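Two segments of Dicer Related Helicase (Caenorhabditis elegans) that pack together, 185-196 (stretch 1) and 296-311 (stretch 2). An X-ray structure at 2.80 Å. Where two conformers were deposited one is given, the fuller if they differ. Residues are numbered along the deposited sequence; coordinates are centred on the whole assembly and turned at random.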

# COMPACT_ATOMS: atom_id res chain seq x y z
N GLN B 185 -0.73 0.79 -8.61
CA GLN B 185 -1.90 1.35 -9.34
C GLN B 185 -3.18 1.05 -8.55
O GLN B 185 -3.16 0.14 -7.70
CB GLN B 185 -1.98 0.77 -10.75
CG GLN B 185 -0.73 1.04 -11.59
CD GLN B 185 -0.52 2.51 -11.86
OE1 GLN B 185 -1.46 3.29 -11.99
NE2 GLN B 185 0.74 2.89 -11.94
N LYS B 186 -4.24 1.79 -8.85
CA LYS B 186 -5.58 1.58 -8.25
C LYS B 186 -5.91 0.08 -8.25
O LYS B 186 -6.28 -0.44 -7.21
CB LYS B 186 -6.62 2.40 -9.02
CG LYS B 186 -7.45 3.33 -8.15
CD LYS B 186 -8.70 3.82 -8.81
CE LYS B 186 -8.49 5.05 -9.66
NZ LYS B 186 -9.69 5.35 -10.47
N LEU B 187 -5.70 -0.59 -9.38
CA LEU B 187 -5.95 -2.04 -9.57
C LEU B 187 -5.33 -2.86 -8.42
O LEU B 187 -6.04 -3.74 -7.86
CB LEU B 187 -5.35 -2.47 -10.92
CG LEU B 187 -5.62 -3.91 -11.32
CD1 LEU B 187 -7.09 -4.27 -11.14
CD2 LEU B 187 -5.17 -4.17 -12.75
N ASP B 188 -4.05 -2.61 -8.10
CA ASP B 188 -3.32 -3.36 -7.06
C ASP B 188 -4.04 -3.15 -5.70
O ASP B 188 -4.11 -4.13 -4.93
CB ASP B 188 -1.84 -2.95 -7.00
CG ASP B 188 -1.06 -3.08 -8.30
OD1 ASP B 188 -0.71 -2.00 -8.90
OD2 ASP B 188 -0.73 -4.23 -8.67
N ARG B 189 -4.57 -1.95 -5.44
CA ARG B 189 -5.24 -1.61 -4.15
C ARG B 189 -6.61 -2.29 -4.07
O ARG B 189 -6.92 -2.85 -3.01
CB ARG B 189 -5.38 -0.10 -3.98
CG ARG B 189 -4.06 0.61 -3.74
CD ARG B 189 -4.20 2.12 -3.66
NE ARG B 189 -3.01 2.78 -4.18
CZ ARG B 189 -2.96 3.51 -5.29
NH1 ARG B 189 -1.82 4.03 -5.68
NH2 ARG B 189 -4.06 3.71 -6.00
N VAL B 190 -7.42 -2.19 -5.12
CA VAL B 190 -8.83 -2.67 -5.09
C VAL B 190 -8.83 -4.20 -5.02
O VAL B 190 -9.45 -4.74 -4.10
CB VAL B 190 -9.66 -2.13 -6.27
CG1 VAL B 190 -11.14 -2.47 -6.12
CG2 VAL B 190 -9.49 -0.63 -6.44
N ALA B 191 -8.10 -4.86 -5.93
CA ALA B 191 -7.98 -6.33 -6.04
C ALA B 191 -7.43 -6.92 -4.74
O ALA B 191 -7.88 -8.00 -4.33
CB ALA B 191 -7.08 -6.68 -7.20
N GLY B 192 -6.49 -6.23 -4.11
CA GLY B 192 -5.84 -6.66 -2.86
C GLY B 192 -6.76 -6.56 -1.65
O GLY B 192 -6.62 -7.40 -0.75
N ALA B 193 -7.61 -5.54 -1.60
CA ALA B 193 -8.52 -5.25 -0.47
C ALA B 193 -9.83 -6.05 -0.60
O ALA B 193 -10.45 -6.33 0.43
CB ALA B 193 -8.80 -3.77 -0.39
N ALA B 194 -10.23 -6.38 -1.83
CA ALA B 194 -11.52 -7.04 -2.13
C ALA B 194 -11.56 -8.45 -1.51
O ALA B 194 -10.49 -9.08 -1.37
CB ALA B 194 -11.75 -7.09 -3.62
N ARG B 195 -12.77 -8.90 -1.20
CA ARG B 195 -13.07 -10.28 -0.72
C ARG B 195 -13.95 -10.97 -1.77
O ARG B 195 -15.19 -10.79 -1.72
CB ARG B 195 -13.74 -10.23 0.66
CG ARG B 195 -12.94 -9.54 1.75
CD ARG B 195 -11.84 -10.39 2.39
NE ARG B 195 -10.50 -9.84 2.18
CZ ARG B 195 -9.90 -8.98 3.00
NH1 ARG B 195 -10.50 -8.58 4.11
NH2 ARG B 195 -8.69 -8.53 2.72
N GLY B 196 -13.32 -11.69 -2.69
CA GLY B 196 -13.93 -12.26 -3.91
C GLY B 196 -15.16 -13.10 -3.64
O GLY B 196 -16.03 -13.10 -4.51
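Stretch 2 296-311: AMKNDPANRAALYFLD

The most distinctive feature of this contact is a two-way clasp between the side chain of Asn303 and the backbone of Arg195, formed just where the first helix has ended. Arg195 N donates to Asn303 OD1 at 2.7 Å and almost linearly (174°), while Asn303 ND2 returns a bond to Arg195 O at 3.3 Å. The carboxamide thus satisfies both polar backbone groups of one residue in the extended segment that follows the helix, where Ala194 is the first residue to leave helical phi/psi. Asn303 (chi1 m) is held from its own side as well, since its ND2 also donates to Asp300 OD1 at 2.8 Å. Asp300 is the N-cap of the second helix, its OD2 accepting weak bonds from Ala302 N (3.4 Å) and Asn303 N (3.3 Å), so the cap and the clasp form one connected network.

Ahead of helix 301-310, the end of the Met297 side chain comes near stretch 1. This helix runs antiparallel to helix 186-193, with 175° between their N-to-C directions and a closest axial approach of 8.3 Å. Small residues line the tight part of the packing. The CA atoms of Ala193 and Ala306 lie 5.1 Å apart, as do those of Ala194 and Asn303, and the methyl carbons Ala193 CB and Ala306 CB meet at 3.7 Å.

Because the helices are antiparallel, the later residues of stretch 2 fall against the earlier turns of stretch 1. Phe309, with the largest area covered in the contact, points toward stretch 1; its CD1 lies 3.3 Å from Arg189 CB and its CE2 4.3 Å from Ala193 CB. Val190 packs beside it, with CG2 3.9 Å from Phe309 CB and 3.8 Å from Leu310 CB, while its CG1 approaches Met297 CE at 4.1 Å. The same Met297 CE is 4.4 Å from Ala194 CB, so one methyl group touches both Val190 and Ala194.

The two ends of the interface are closed by long basic side chains. Lys186 sets out sideways, but its end comes nearer to stretch 2: CD lies 3.1 Å from Leu310 O, and NZ makes a weak hydrogen bond to that same oxygen at 3.3 Å. At the other end Arg195 points toward stretch 2 and packs on Ala302, with Arg195 CG 3.8 Å from Ala302 CB; the guanidinium also approaches this methyl obliquely. In all, 587 Å² is buried, summed over both stretches.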

# COMPACT_ATOMS: atom_id res chain seq x y z
N ALA B 296 -22.05 -5.45 -5.93
CA ALA B 296 -21.57 -6.73 -5.34
C ALA B 296 -20.51 -6.46 -4.26
O ALA B 296 -20.09 -7.44 -3.57
CB ALA B 296 -21.03 -7.62 -6.44
N MET B 297 -20.09 -5.21 -4.09
CA MET B 297 -19.00 -4.82 -3.15
C MET B 297 -19.50 -3.83 -2.08
O MET B 297 -18.80 -3.68 -1.06
CB MET B 297 -17.83 -4.20 -3.91
CG MET B 297 -17.02 -5.22 -4.67
SD MET B 297 -15.79 -4.44 -5.72
CE MET B 297 -14.64 -3.87 -4.48
N LYS B 298 -20.68 -3.22 -2.25
CA LYS B 298 -21.20 -2.17 -1.33
C LYS B 298 -21.80 -2.80 -0.05
O LYS B 298 -22.07 -2.03 0.89
CB LYS B 298 -22.22 -1.30 -2.05
CG LYS B 298 -23.44 -2.04 -2.58
CD LYS B 298 -24.64 -1.13 -2.80
CE LYS B 298 -25.86 -1.87 -3.32
NZ LYS B 298 -26.97 -0.94 -3.62
N ASN B 299 -21.90 -4.13 0.05
CA ASN B 299 -22.78 -4.82 1.04
C ASN B 299 -22.05 -5.09 2.36
O ASN B 299 -22.74 -5.16 3.38
CB ASN B 299 -23.30 -6.15 0.52
CG ASN B 299 -23.84 -6.04 -0.88
OD1 ASN B 299 -25.00 -5.68 -1.07
ND2 ASN B 299 -22.99 -6.28 -1.85
N ASP B 300 -20.75 -5.38 2.33
CA ASP B 300 -19.98 -5.78 3.54
C ASP B 300 -18.86 -4.76 3.78
O ASP B 300 -18.35 -4.17 2.84
CB ASP B 300 -19.48 -7.22 3.43
CG ASP B 300 -18.33 -7.40 2.46
OD1 ASP B 300 -18.62 -7.49 1.24
OD2 ASP B 300 -17.17 -7.49 2.92
N PRO B 301 -18.48 -4.51 5.06
CA PRO B 301 -17.51 -3.45 5.38
C PRO B 301 -16.12 -3.60 4.73
O PRO B 301 -15.46 -2.58 4.55
CB PRO B 301 -17.40 -3.52 6.92
CG PRO B 301 -17.95 -4.90 7.30
CD PRO B 301 -19.01 -5.17 6.26
N ALA B 302 -15.67 -4.84 4.44
CA ALA B 302 -14.35 -5.13 3.83
C ALA B 302 -14.33 -4.66 2.37
O ALA B 302 -13.37 -3.95 1.98
CB ALA B 302 -14.04 -6.60 3.94
N ASN B 303 -15.32 -5.07 1.58
CA ASN B 303 -15.43 -4.73 0.14
C ASN B 303 -15.83 -3.26 -0.02
O ASN B 303 -15.42 -2.64 -1.01
CB ASN B 303 -16.42 -5.64 -0.59
CG ASN B 303 -15.83 -6.99 -0.91
OD1 ASN B 303 -14.79 -7.07 -1.55
ND2 ASN B 303 -16.50 -8.07 -0.51
N ARG B 304 -16.62 -2.74 0.93
CA ARG B 304 -17.08 -1.33 0.99
C ARG B 304 -15.85 -0.44 1.10
O ARG B 304 -15.77 0.54 0.37
CB ARG B 304 -18.02 -1.14 2.19
CG ARG B 304 -19.10 -0.07 2.01
CD ARG B 304 -20.05 -0.06 3.19
NE ARG B 304 -19.42 0.45 4.41
CZ ARG B 304 -19.88 0.25 5.65
NH1 ARG B 304 -20.97 -0.47 5.84
NH2 ARG B 304 -19.24 0.76 6.68
N ALA B 305 -14.90 -0.85 1.93
CA ALA B 305 -13.61 -0.15 2.13
C ALA B 305 -12.78 -0.24 0.86
O ALA B 305 -12.18 0.77 0.48
CB ALA B 305 -12.87 -0.73 3.31
N ALA B 306 -12.83 -1.40 0.18
CA ALA B 306 -12.13 -1.67 -1.09
C ALA B 306 -12.67 -0.76 -2.20
O ALA B 306 -11.88 -0.38 -3.07
CB ALA B 306 -12.28 -3.12 -1.45
N LEU B 307 -13.96 -0.42 -2.15
CA LEU B 307 -14.63 0.47 -3.14
C LEU B 307 -14.06 1.89 -3.04
O LEU B 307 -13.98 2.54 -4.09
CB LEU B 307 -16.15 0.49 -2.91
CG LEU B 307 -16.97 -0.65 -3.54
CD1 LEU B 307 -18.44 -0.53 -3.17
CD2 LEU B 307 -16.81 -0.68 -5.05
N TYR B 308 -13.71 2.36 -1.84
CA TYR B 308 -13.23 3.76 -1.62
C TYR B 308 -11.84 3.93 -2.25
O TYR B 308 -11.48 5.08 -2.58
CB TYR B 308 -13.24 4.14 -0.13
CG TYR B 308 -14.62 4.41 0.43
CD1 TYR B 308 -15.34 3.40 1.03
CD2 TYR B 308 -15.24 5.64 0.27
CE1 TYR B 308 -16.63 3.60 1.49
CE2 TYR B 308 -16.53 5.87 0.73
CZ TYR B 308 -17.23 4.84 1.35
OH TYR B 308 -18.51 5.03 1.81
N PHE B 309 -11.11 2.83 -2.51
CA PHE B 309 -9.85 2.82 -3.31
C PHE B 309 -10.17 3.02 -4.79
O PHE B 309 -9.43 3.74 -5.46
CB PHE B 309 -9.10 1.50 -3.16
CG PHE B 309 -8.45 1.26 -1.83
CD1 PHE B 309 -7.11 1.53 -1.63
CD2 PHE B 309 -9.18 0.70 -0.78
CE1 PHE B 309 -6.51 1.28 -0.40
CE2 PHE B 309 -8.58 0.47 0.45
CZ PHE B 309 -7.25 0.75 0.63
N LEU B 310 -11.19 2.31 -5.28
CA LEU B 310 -11.64 2.31 -6.69
C LEU B 310 -12.13 3.71 -7.10
O LEU B 310 -11.73 4.18 -8.18
CB LEU B 310 -12.75 1.27 -6.85
CG LEU B 310 -13.21 1.04 -8.29
CD1 LEU B 310 -12.14 0.31 -9.09
CD2 LEU B 310 -14.53 0.29 -8.33
N ASP B 311 -13.00 4.33 -6.29
CA ASP B 311 -13.54 5.69 -6.56
C ASP B 311 -14.01 6.32 -5.25
O ASP B 311 -14.99 5.80 -4.68
CB ASP B 311 -14.69 5.66 -7.57
CG ASP B 311 -15.19 7.04 -7.97
OD1 ASP B 311 -16.42 7.21 -8.08
OD2 ASP B 311 -14.32 7.93 -8.23